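Local atomic coordinates of phosphatidylinositol-specific phospholipase C (PDB entry 2PLC), a protein that is a bacterial member of the phosphatidylinositol-specific phospholipase C family and is built on a fold of the TIM-barrel class. Residues A[85-88]-A[89-93]; A[173-177]-A[178-182]; A[228-231]-A[232-236]. All coordinates share one frame; numbering follows the deposited sequence.

Interaction 1: residues A[85-88]-A[89-93]; sequences VLET and ITQFL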
ATOM      1  N   VAL A  85     -10.045   1.152 -11.025  1.00 15.90           N
ATOM      2  CA  VAL A  85      -9.265   0.603  -9.918  1.00 14.19           C
ATOM      3  C   VAL A  85     -10.194  -0.075  -8.904  1.00 10.56           C
ATOM      4  O   VAL A  85      -9.962  -1.221  -8.516  1.00 19.21           O
ATOM      5  CB  VAL A  85      -8.440   1.714  -9.216  1.00 16.35           C
ATOM      6  CG1 VAL A  85      -7.757   1.172  -7.977  1.00 12.90           C
ATOM      7  CG2 VAL A  85      -7.403   2.267 -10.172  1.00 14.89           C
ATOM      8  N   LEU A  86     -11.253   0.624  -8.497  1.00 15.00           N
ATOM      9  CA  LEU A  86     -12.210   0.082  -7.537  1.00 10.64           C
ATOM     10  C   LEU A  86     -12.878  -1.189  -8.032  1.00 14.28           C
ATOM     11  O   LEU A  86     -13.075  -2.123  -7.254  1.00 16.49           O
ATOM     12  CB  LEU A  86     -13.270   1.124  -7.170  1.00 15.76           C
ATOM     13  CG  LEU A  86     -12.733   2.319  -6.382  1.00 15.97           C
ATOM     14  CD1 LEU A  86     -13.864   3.267  -6.017  1.00 16.88           C
ATOM     15  CD2 LEU A  86     -12.019   1.831  -5.130  1.00  9.77           C
ATOM     16  N   GLU A  87     -13.197  -1.248  -9.324  1.00 13.26           N
ATOM     17  CA  GLU A  87     -13.837  -2.443  -9.867  1.00 15.22           C
ATOM     18  C   GLU A  87     -12.878  -3.622  -9.860  1.00 19.54           C
ATOM     19  O   GLU A  87     -13.277  -4.761  -9.611  1.00 28.09           O
ATOM     20  CB  GLU A  87     -14.366  -2.211 -11.279  1.00 18.93           C
ATOM     21  CG  GLU A  87     -14.829  -3.501 -11.931  1.00 18.37           C
ATOM     22  CD  GLU A  87     -15.751  -3.283 -13.087  1.00 24.29           C
ATOM     23  OE1 GLU A  87     -15.258  -3.017 -14.202  1.00 28.75           O
ATOM     24  OE2 GLU A  87     -16.977  -3.395 -12.878  1.00 22.67           O
ATOM     25  N   THR A  88     -11.609  -3.344 -10.127  1.00 17.05           N
ATOM     26  CA  THR A  88     -10.593  -4.381 -10.130  1.00 14.64           C
ATOM     27  C   THR A  88     -10.398  -4.924  -8.719  1.00 17.93           C
ATOM     28  O   THR A  88     -10.436  -6.134  -8.513  1.00 19.81           O
ATOM     29  CB  THR A  88      -9.251  -3.847 -10.669  1.00 19.16           C
ATOM     30  OG1 THR A  88      -9.420  -3.384 -12.017  1.00 14.17           O
ATOM     31  CG2 THR A  88      -8.190  -4.944 -10.645  1.00 23.57           C
ATOM     32  N   ILE A  89     -10.204  -4.027  -7.751  1.00 20.04           N
ATOM     33  CA  ILE A  89      -9.997  -4.417  -6.353  1.00 22.50           C
ATOM     34  C   ILE A  89     -11.186  -5.235  -5.858  1.00 22.10           C
ATOM     35  O   ILE A  89     -11.032  -6.295  -5.252  1.00 26.70           O
ATOM     36  CB  ILE A  89      -9.891  -3.195  -5.422  1.00 22.69           C
ATOM     37  CG1 ILE A  89      -8.859  -2.197  -5.938  1.00 27.24           C
ATOM     38  CG2 ILE A  89      -9.544  -3.650  -4.020  1.00 28.07           C
ATOM     39  CD1 ILE A  89      -7.514  -2.798  -6.185  1.00 36.92           C
ATOM     40  N   THR A  90     -12.372  -4.703  -6.120  1.00 22.93           N
ATOM     41  CA  THR A  90     -13.629  -5.319  -5.732  1.00 25.51           C
ATOM     42  C   THR A  90     -13.832  -6.706  -6.343  1.00 26.79           C
ATOM     43  O   THR A  90     -14.277  -7.623  -5.656  1.00 33.14           O
ATOM     44  CB  THR A  90     -14.778  -4.379  -6.079  1.00 21.30           C
ATOM     45  OG1 THR A  90     -14.748  -3.276  -5.170  1.00 33.05           O
ATOM     46  CG2 THR A  90     -16.100  -5.072  -5.975  1.00 41.10           C
ATOM     47  N   GLN A  91     -13.488  -6.869  -7.617  1.00 26.24           N
ATOM     48  CA  GLN A  91     -13.624  -8.164  -8.275  1.00 27.36           C
ATOM     49  C   GLN A  91     -12.679  -9.182  -7.650  1.00 28.79           C
ATOM     50  O   GLN A  91     -13.013 -10.364  -7.539  1.00 35.77           O
ATOM     51  CB  GLN A  91     -13.352  -8.047  -9.777  1.00 35.65           C
ATOM     52  CG  GLN A  91     -14.503  -7.439 -10.566  1.00 57.09           C
ATOM     53  CD  GLN A  91     -15.804  -8.214 -10.403  1.00 66.86           C
ATOM     54  OE1 GLN A  91     -15.930  -9.346 -10.875  1.00 74.85           O
ATOM     55  NE2 GLN A  91     -16.775  -7.609  -9.727  1.00 68.46           N
ATOM     56  N   PHE A  92     -11.502  -8.718  -7.233  1.00 27.15           N
ATOM     57  CA  PHE A  92     -10.513  -9.588  -6.611  1.00 21.45           C
ATOM     58  C   PHE A  92     -11.001 -10.048  -5.242  1.00 19.55           C
ATOM     59  O   PHE A  92     -10.882 -11.223  -4.895  1.00 24.23           O
ATOM     60  CB  PHE A  92      -9.176  -8.864  -6.459  1.00 19.99           C
ATOM     61  CG  PHE A  92      -8.131  -9.681  -5.759  1.00 21.74           C
ATOM     62  CD1 PHE A  92      -7.442 -10.674  -6.439  1.00 18.18           C
ATOM     63  CD2 PHE A  92      -7.860  -9.482  -4.409  1.00 23.21           C
ATOM     64  CE1 PHE A  92      -6.501 -11.461  -5.789  1.00 19.42           C
ATOM     65  CE2 PHE A  92      -6.919 -10.267  -3.745  1.00 17.38           C
ATOM     66  CZ  PHE A  92      -6.240 -11.259  -4.439  1.00 18.28           C
ATOM     67  N   LEU A  93     -11.517  -9.106  -4.458  1.00 23.10           N
ATOM     68  CA  LEU A  93     -12.030  -9.405  -3.124  1.00 24.09           C
ATOM     69  C   LEU A  93     -13.281 -10.273  -3.158  1.00 29.78           C
ATOM     70  O   LEU A  93     -13.620 -10.926  -2.167  1.00 33.30           O
ATOM     71  CB  LEU A  93     -12.325  -8.114  -2.369  1.00 19.40           C
ATOM     72  CG  LEU A  93     -11.088  -7.328  -1.958  1.00 17.47           C
ATOM     73  CD1 LEU A  93     -11.494  -6.007  -1.345  1.00 14.74           C
ATOM     74  CD2 LEU A  93     -10.266  -8.161  -0.987  1.00 16.84           C
TER
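Val85 and Ile89 meet one turn apart on helix 82-95, and the tight side of this contact is theirs. Their side chains lie side by side and point the same way, with Val85 CG1 4.1 Å from Ile89 CG1. In Ile89, CG1 stands beside the backbone N (chi1 -52°), and this brings it close over the carbonyl oxygen of Val85. The same oxygen takes the hydrogen bond of Ile89 N, at 2.9 Å and almost straight. Both residues are buried. Ile61 and Ile63 of strand 60-65, Leu50 of helix 50-55 and Ile152 of strand 152-157 pack against this face.

Thr90 is also buried and grips the turn before it twice. Its OG1 donates to Leu86 O at 2.9 Å, and its N donates to the same oxygen at 2.9 Å. The two donors come from opposite faces of the carbonyl plane. With OG1 beside the backbone N (chi1 -72°) the hydroxyl can reach back, and its bond to Leu86 O holds that rotation. Thr88 OG1 likewise turns back along the helix, to the carbonyl oxygen of Gly84.

The solvent side is looser. Glu87 and Gln91 are exposed and run alongside each other, touching through their CG atoms at 4.2 Å. The backbone ladder continues past this pair, from Gln91 N to Glu87 O and from Phe92 N to Thr88 O.

The chemistry is that of an amphipathic helix. Branched aliphatic groups pack on the face turned to helix 50-55 and the strands. The buried Thr90 satisfies its hydroxyl within its own helix, at the carbonyl of Leu86. Charged and amide ends are left to the outer face.

Interaction 2: residues A[173-177]-A[178-182]; sequences MQFGA and PNQVI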
ATOM      1  N   MET A 173      -9.204   5.105   7.755  1.00 28.74           N
ATOM      2  CA  MET A 173      -8.527   6.111   8.567  1.00 28.42           C
ATOM      3  C   MET A 173      -7.660   7.058   7.739  1.00 27.27           C
ATOM      4  O   MET A 173      -7.520   6.904   6.527  1.00 32.08           O
ATOM      5  CB  MET A 173      -7.687   5.426   9.659  1.00 34.25           C
ATOM      6  CG  MET A 173      -6.934   4.187   9.181  1.00 33.70           C
ATOM      7  SD  MET A 173      -6.155   3.207  10.487  1.00 39.29           S
ATOM      8  CE  MET A 173      -7.564   2.355  11.185  1.00 29.03           C
ATOM      9  N   GLN A 174      -7.087   8.043   8.416  1.00 25.60           N
ATOM     10  CA  GLN A 174      -6.235   9.041   7.791  1.00 30.26           C
ATOM     11  C   GLN A 174      -4.795   8.550   7.623  1.00 29.57           C
ATOM     12  O   GLN A 174      -4.224   7.936   8.527  1.00 32.67           O
ATOM     13  CB  GLN A 174      -6.239  10.307   8.645  1.00 29.31           C
ATOM     14  CG  GLN A 174      -5.393  11.433   8.098  1.00 42.91           C
ATOM     15  CD  GLN A 174      -4.790  12.284   9.196  1.00 58.33           C
ATOM     16  OE1 GLN A 174      -5.250  12.266  10.345  1.00 66.33           O
ATOM     17  NE2 GLN A 174      -3.740  13.025   8.854  1.00 61.56           N
ATOM     18  N   PHE A 175      -4.216   8.820   6.455  1.00 30.33           N
ATOM     19  CA  PHE A 175      -2.839   8.442   6.174  1.00 26.68           C
ATOM     20  C   PHE A 175      -1.990   9.376   7.019  1.00 27.38           C
ATOM     21  O   PHE A 175      -2.172  10.592   6.973  1.00 29.65           O
ATOM     22  CB  PHE A 175      -2.520   8.651   4.690  1.00 21.97           C
ATOM     23  CG  PHE A 175      -1.115   8.273   4.307  1.00 23.19           C
ATOM     24  CD1 PHE A 175      -0.783   6.951   4.041  1.00 24.25           C
ATOM     25  CD2 PHE A 175      -0.122   9.241   4.201  1.00 23.14           C
ATOM     26  CE1 PHE A 175       0.515   6.597   3.675  1.00 20.22           C
ATOM     27  CE2 PHE A 175       1.181   8.896   3.835  1.00 20.74           C
ATOM     28  CZ  PHE A 175       1.497   7.572   3.572  1.00 18.57           C
ATOM     29  N   GLY A 176      -1.078   8.812   7.802  1.00 24.82           N
ATOM     30  CA  GLY A 176      -0.233   9.640   8.647  1.00 26.13           C
ATOM     31  C   GLY A 176      -0.785   9.835  10.049  1.00 28.65           C
ATOM     32  O   GLY A 176      -0.285  10.668  10.804  1.00 28.47           O
ATOM     33  N   ALA A 177      -1.824   9.077  10.395  1.00 30.60           N
ATOM     34  CA  ALA A 177      -2.438   9.155  11.717  1.00 30.64           C
ATOM     35  C   ALA A 177      -1.423   8.701  12.770  1.00 32.42           C
ATOM     36  O   ALA A 177      -0.432   8.046  12.443  1.00 31.14           O
ATOM     37  CB  ALA A 177      -3.691   8.282  11.764  1.00 28.44           C
ATOM     38  N   PRO A 178      -1.657   9.041  14.052  1.00 32.26           N
ATOM     39  CA  PRO A 178      -0.761   8.672  15.154  1.00 31.50           C
ATOM     40  C   PRO A 178      -0.468   7.183  15.297  1.00 28.27           C
ATOM     41  O   PRO A 178       0.562   6.807  15.860  1.00 32.21           O
ATOM     42  CB  PRO A 178      -1.499   9.207  16.376  1.00 30.63           C
ATOM     43  CG  PRO A 178      -2.179  10.410  15.841  1.00 37.74           C
ATOM     44  CD  PRO A 178      -2.750   9.895  14.549  1.00 33.75           C
ATOM     45  N   ASN A 179      -1.372   6.342  14.796  1.00 28.12           N
ATOM     46  CA  ASN A 179      -1.213   4.887  14.876  1.00 22.34           C
ATOM     47  C   ASN A 179      -0.340   4.294  13.764  1.00 26.29           C
ATOM     48  O   ASN A 179      -0.208   3.070  13.646  1.00 20.80           O
ATOM     49  CB  ASN A 179      -2.590   4.206  14.878  1.00 25.45           C
ATOM     50  CG  ASN A 179      -3.413   4.533  13.637  1.00 30.57           C
ATOM     51  OD1 ASN A 179      -3.077   5.433  12.870  1.00 25.70           O
ATOM     52  ND2 ASN A 179      -4.500   3.795  13.440  1.00 35.85           N
ATOM     53  N   GLN A 180       0.253   5.168  12.957  1.00 23.92           N
ATOM     54  CA  GLN A 180       1.104   4.752  11.850  1.00 21.86           C
ATOM     55  C   GLN A 180       2.519   5.293  11.978  1.00 22.32           C
ATOM     56  O   GLN A 180       2.726   6.391  12.481  1.00 27.51           O
ATOM     57  CB  GLN A 180       0.519   5.258  10.535  1.00 21.02           C
ATOM     58  CG  GLN A 180      -0.738   4.554  10.082  1.00 18.32           C
ATOM     59  CD  GLN A 180      -1.591   5.427   9.187  1.00 23.72           C
ATOM     60  OE1 GLN A 180      -2.789   5.580   9.417  1.00 27.23           O
ATOM     61  NE2 GLN A 180      -0.976   6.022   8.175  1.00 17.37           N
ATOM     62  N   VAL A 181       3.491   4.508  11.531  1.00 22.51           N
ATOM     63  CA  VAL A 181       4.889   4.926  11.545  1.00 22.96           C
ATOM     64  C   VAL A 181       5.332   4.856  10.087  1.00 25.30           C
ATOM     65  O   VAL A 181       5.327   3.779   9.485  1.00 25.39           O
ATOM     66  CB  VAL A 181       5.759   3.992  12.404  1.00 23.45           C
ATOM     67  CG1 VAL A 181       7.209   4.447  12.363  1.00 19.85           C
ATOM     68  CG2 VAL A 181       5.258   3.987  13.837  1.00 27.00           C
ATOM     69  N   ILE A 182       5.702   6.004   9.523  1.00 20.17           N
ATOM     70  CA  ILE A 182       6.097   6.066   8.117  1.00 20.33           C
ATOM     71  C   ILE A 182       7.567   6.383   7.808  1.00 22.82           C
ATOM     72  O   ILE A 182       8.124   7.373   8.286  1.00 27.51           O
ATOM     73  CB  ILE A 182       5.199   7.072   7.342  1.00 20.72           C
ATOM     74  CG1 ILE A 182       3.724   6.711   7.536  1.00 22.13           C
ATOM     75  CG2 ILE A 182       5.541   7.065   5.846  1.00 21.96           C
ATOM     76  CD1 ILE A 182       2.767   7.695   6.927  1.00 26.85           C
TER
HETATM   77  O   HOH W   1       2.195   8.822  11.433  1.00 45.56           O
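The Asn179 side chain reaches back to Met173. Its ND2 gives a weak hydrogen bond to Met173 SD at 3.4 Å, and the two side chains cross obliquely. From CB, the Asn179 side chain rises with CG between the backbone N and the carbonyl carbon (chi1 59°). The amide then splits its contacts. OD1 lies 3.1 Å from Ala177 CB and has no polar partner although it is buried. ND2, the donor to the sulfur, also makes a weak bond to the carbonyl oxygen of Asn140.

Two turns follow each other here. A type II beta turn runs from Gln174 to Ala177, with Gly176 at a positive phi of 93°. A type I turn then runs from Ala177 to Gln180 and is closed by Gln180 N to Ala177 O at 3.0 Å. Farther along, Ile182 CD1 sits over one face of the Phe175 ring, 4.0 Å from its centroid, as a CH-pi contact.

The double turn joins strand 169-174 to strand 180-183. Met173 bonds through its backbone to strand 152-157, while Asn179 and Val181 bond to Leu212 at the start of strand 212-216.

Interaction 3: residues A[228-231]-A[232-236]; sequences QYAA and ALNNK
Leu233 N donates to Tyr229 O at 2.8 Å, the shortest backbone bond between 228-231 and 232-236. Asn234 N follows with Ala230 O at 3.0 Å, and Ala232 N reaches Gln228 O at 3.2 Å. Ala232 N also makes a weak bond to Tyr229 O. A water donates to Ala230 O and accepts from Asn235 ND2 at 3.3 Å, so it links the helix backbone to an exposed side chain.

Outside this ladder, Leu233 packs on Tyr229. Leu233 CG stands beside its backbone N (chi1 -67°), which sets the side chain over the carbonyl oxygen of Tyr229. Leu233 CD1 then lies at the edge of the Tyr229 ring, near its plane, 4.0 Å from CD1 of the tyrosine. The two side chains point the same way. Tyr229 OH bonds to the carbonyl oxygen of Pro189, and its ring meets Phe224 edge-to-face. Farther round, Asn234 ND2 comes 3.8 Å from Ala230 CB, but its hydrogen bond goes to the carbonyl oxygen of Asp258.

This stretch belongs to helix 226-246, the crossover of the beta-alpha-beta unit between strands 212-216 and 253-257. Leu233 packs on helix 191-207 through Val191, Lys194 and Phe195.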
ATOM      1  N   GLN A 228      16.722   1.578 -10.888  1.00 13.39           N
ATOM      2  CA  GLN A 228      18.072   1.341 -10.385  1.00 14.87           C
ATOM      3  C   GLN A 228      18.091   1.081  -8.879  1.00 20.21           C
ATOM      4  O   GLN A 228      18.742   0.144  -8.422  1.00 22.15           O
ATOM      5  CB  GLN A 228      18.987   2.508 -10.732  1.00 11.75           C
ATOM      6  CG  GLN A 228      19.271   2.619 -12.215  1.00 19.69           C
ATOM      7  CD  GLN A 228      20.095   3.838 -12.544  1.00 21.46           C
ATOM      8  OE1 GLN A 228      19.636   4.970 -12.395  1.00 22.86           O
ATOM      9  NE2 GLN A 228      21.330   3.617 -12.978  1.00 23.74           N
ATOM     10  N   TYR A 229      17.358   1.890  -8.118  1.00 16.47           N
ATOM     11  CA  TYR A 229      17.282   1.723  -6.667  1.00 15.30           C
ATOM     12  C   TYR A 229      16.741   0.347  -6.291  1.00 19.74           C
ATOM     13  O   TYR A 229      17.280  -0.316  -5.401  1.00 24.09           O
ATOM     14  CB  TYR A 229      16.369   2.778  -6.048  1.00  8.14           C
ATOM     15  CG  TYR A 229      17.056   4.050  -5.613  1.00 15.35           C
ATOM     16  CD1 TYR A 229      17.841   4.078  -4.459  1.00 11.43           C
ATOM     17  CD2 TYR A 229      16.896   5.236  -6.333  1.00 15.04           C
ATOM     18  CE1 TYR A 229      18.447   5.255  -4.027  1.00 11.22           C
ATOM     19  CE2 TYR A 229      17.503   6.422  -5.908  1.00 13.51           C
ATOM     20  CZ  TYR A 229      18.275   6.420  -4.753  1.00 15.64           C
ATOM     21  OH  TYR A 229      18.877   7.586  -4.321  1.00 20.15           O
ATOM     22  N   ALA A 230      15.665  -0.062  -6.963  1.00 14.50           N
ATOM     23  CA  ALA A 230      15.012  -1.344  -6.711  1.00 15.54           C
ATOM     24  C   ALA A 230      15.933  -2.517  -7.002  1.00 16.25           C
ATOM     25  O   ALA A 230      15.941  -3.503  -6.264  1.00 20.97           O
ATOM     26  CB  ALA A 230      13.734  -1.455  -7.537  1.00 14.93           C
ATOM     27  N   ALA A 231      16.709  -2.400  -8.075  1.00 20.44           N
ATOM     28  CA  ALA A 231      17.652  -3.444  -8.462  1.00 20.33           C
ATOM     29  C   ALA A 231      18.728  -3.632  -7.392  1.00 21.28           C
ATOM     30  O   ALA A 231      19.224  -4.737  -7.184  1.00 22.72           O
ATOM     31  CB  ALA A 231      18.283  -3.107  -9.792  1.00 21.55           C
ATOM     32  N   ALA A 232      19.070  -2.552  -6.697  1.00 18.78           N
ATOM     33  CA  ALA A 232      20.075  -2.622  -5.643  1.00 16.39           C
ATOM     34  C   ALA A 232      19.490  -3.059  -4.307  1.00 21.37           C
ATOM     35  O   ALA A 232      20.040  -3.936  -3.645  1.00 26.52           O
ATOM     36  CB  ALA A 232      20.756  -1.270  -5.479  1.00 17.02           C
ATOM     37  N   LEU A 233      18.329  -2.494  -3.969  1.00 16.85           N
ATOM     38  CA  LEU A 233      17.661  -2.727  -2.694  1.00 16.05           C
ATOM     39  C   LEU A 233      16.757  -3.927  -2.435  1.00 21.08           C
ATOM     40  O   LEU A 233      16.836  -4.523  -1.355  1.00 25.69           O
ATOM     41  CB  LEU A 233      16.917  -1.459  -2.285  1.00 15.37           C
ATOM     42  CG  LEU A 233      17.827  -0.284  -1.937  1.00 15.16           C
ATOM     43  CD1 LEU A 233      17.068   1.025  -1.985  1.00  8.51           C
ATOM     44  CD2 LEU A 233      18.438  -0.519  -0.577  1.00 13.12           C
ATOM     45  N   ASN A 234      15.877  -4.263  -3.374  1.00 22.04           N
ATOM     46  CA  ASN A 234      14.947  -5.378  -3.173  1.00 18.25           C
ATOM     47  C   ASN A 234      15.604  -6.677  -2.733  1.00 18.78           C
ATOM     48  O   ASN A 234      15.103  -7.354  -1.839  1.00 27.01           O
ATOM     49  CB  ASN A 234      14.091  -5.616  -4.420  1.00 19.45           C
ATOM     50  CG  ASN A 234      13.107  -4.490  -4.679  1.00 20.74           C
ATOM     51  OD1 ASN A 234      12.979  -3.564  -3.881  1.00 15.00           O
ATOM     52  ND2 ASN A 234      12.404  -4.569  -5.802  1.00 18.81           N
ATOM     53  N   ASN A 235      16.740  -7.008  -3.339  1.00 24.09           N
ATOM     54  CA  ASN A 235      17.467  -8.226  -2.997  1.00 24.42           C
ATOM     55  C   ASN A 235      18.068  -8.161  -1.594  1.00 26.47           C
ATOM     56  O   ASN A 235      18.036  -9.142  -0.846  1.00 31.25           O
ATOM     57  CB  ASN A 235      18.568  -8.487  -4.020  1.00 41.62           C
ATOM     58  CG  ASN A 235      18.319  -9.740  -4.816  1.00 62.25           C
ATOM     59  OD1 ASN A 235      18.981 -10.757  -4.606  1.00 72.40           O
ATOM     60  ND2 ASN A 235      17.341  -9.689  -5.719  1.00 65.54           N
ATOM     61  N   LYS A 236      18.622  -7.001  -1.248  1.00 19.32           N
ATOM     62  CA  LYS A 236      19.223  -6.805   0.060  1.00 20.07           C
ATOM     63  C   LYS A 236      18.152  -6.959   1.127  1.00 22.75           C
ATOM     64  O   LYS A 236      18.373  -7.617   2.143  1.00 22.88           O
ATOM     65  CB  LYS A 236      19.877  -5.428   0.150  1.00 17.47           C
ATOM     66  CG  LYS A 236      21.105  -5.294  -0.720  1.00 27.70           C
ATOM     67  CD  LYS A 236      21.645  -3.865  -0.741  1.00 29.83           C
ATOM     68  CE  LYS A 236      22.188  -3.445   0.607  1.00 30.99           C
ATOM     69  NZ  LYS A 236      23.265  -4.364   1.063  1.00 35.18           N
TER
HETATM   70  O   HOH W   2      16.755  -6.522  -6.290  1.00 29.52           O

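The three contacts come in series along the chain, and none touches another. Centre to centre, interactions 1 and 2 are about 24 Å apart, 2 and 3 about 26 Å, and 1 and 3 about 29 Å. Interaction 1 lies in helix 82-95, packed against strands 60-65 and 152-157 of the mixed sheet. Residues 173-182 connect that sheet to the parallel one, passing from strand 169-174 to strand 180-183. Interaction 3 lies in helix 226-246, which connects strands 212-216 and 253-257 of the parallel sheet along the chain. The two helical contacts thus belong with different sheets, and interaction 2 is the passage between them, consistent with a TIM-barrel-type fold.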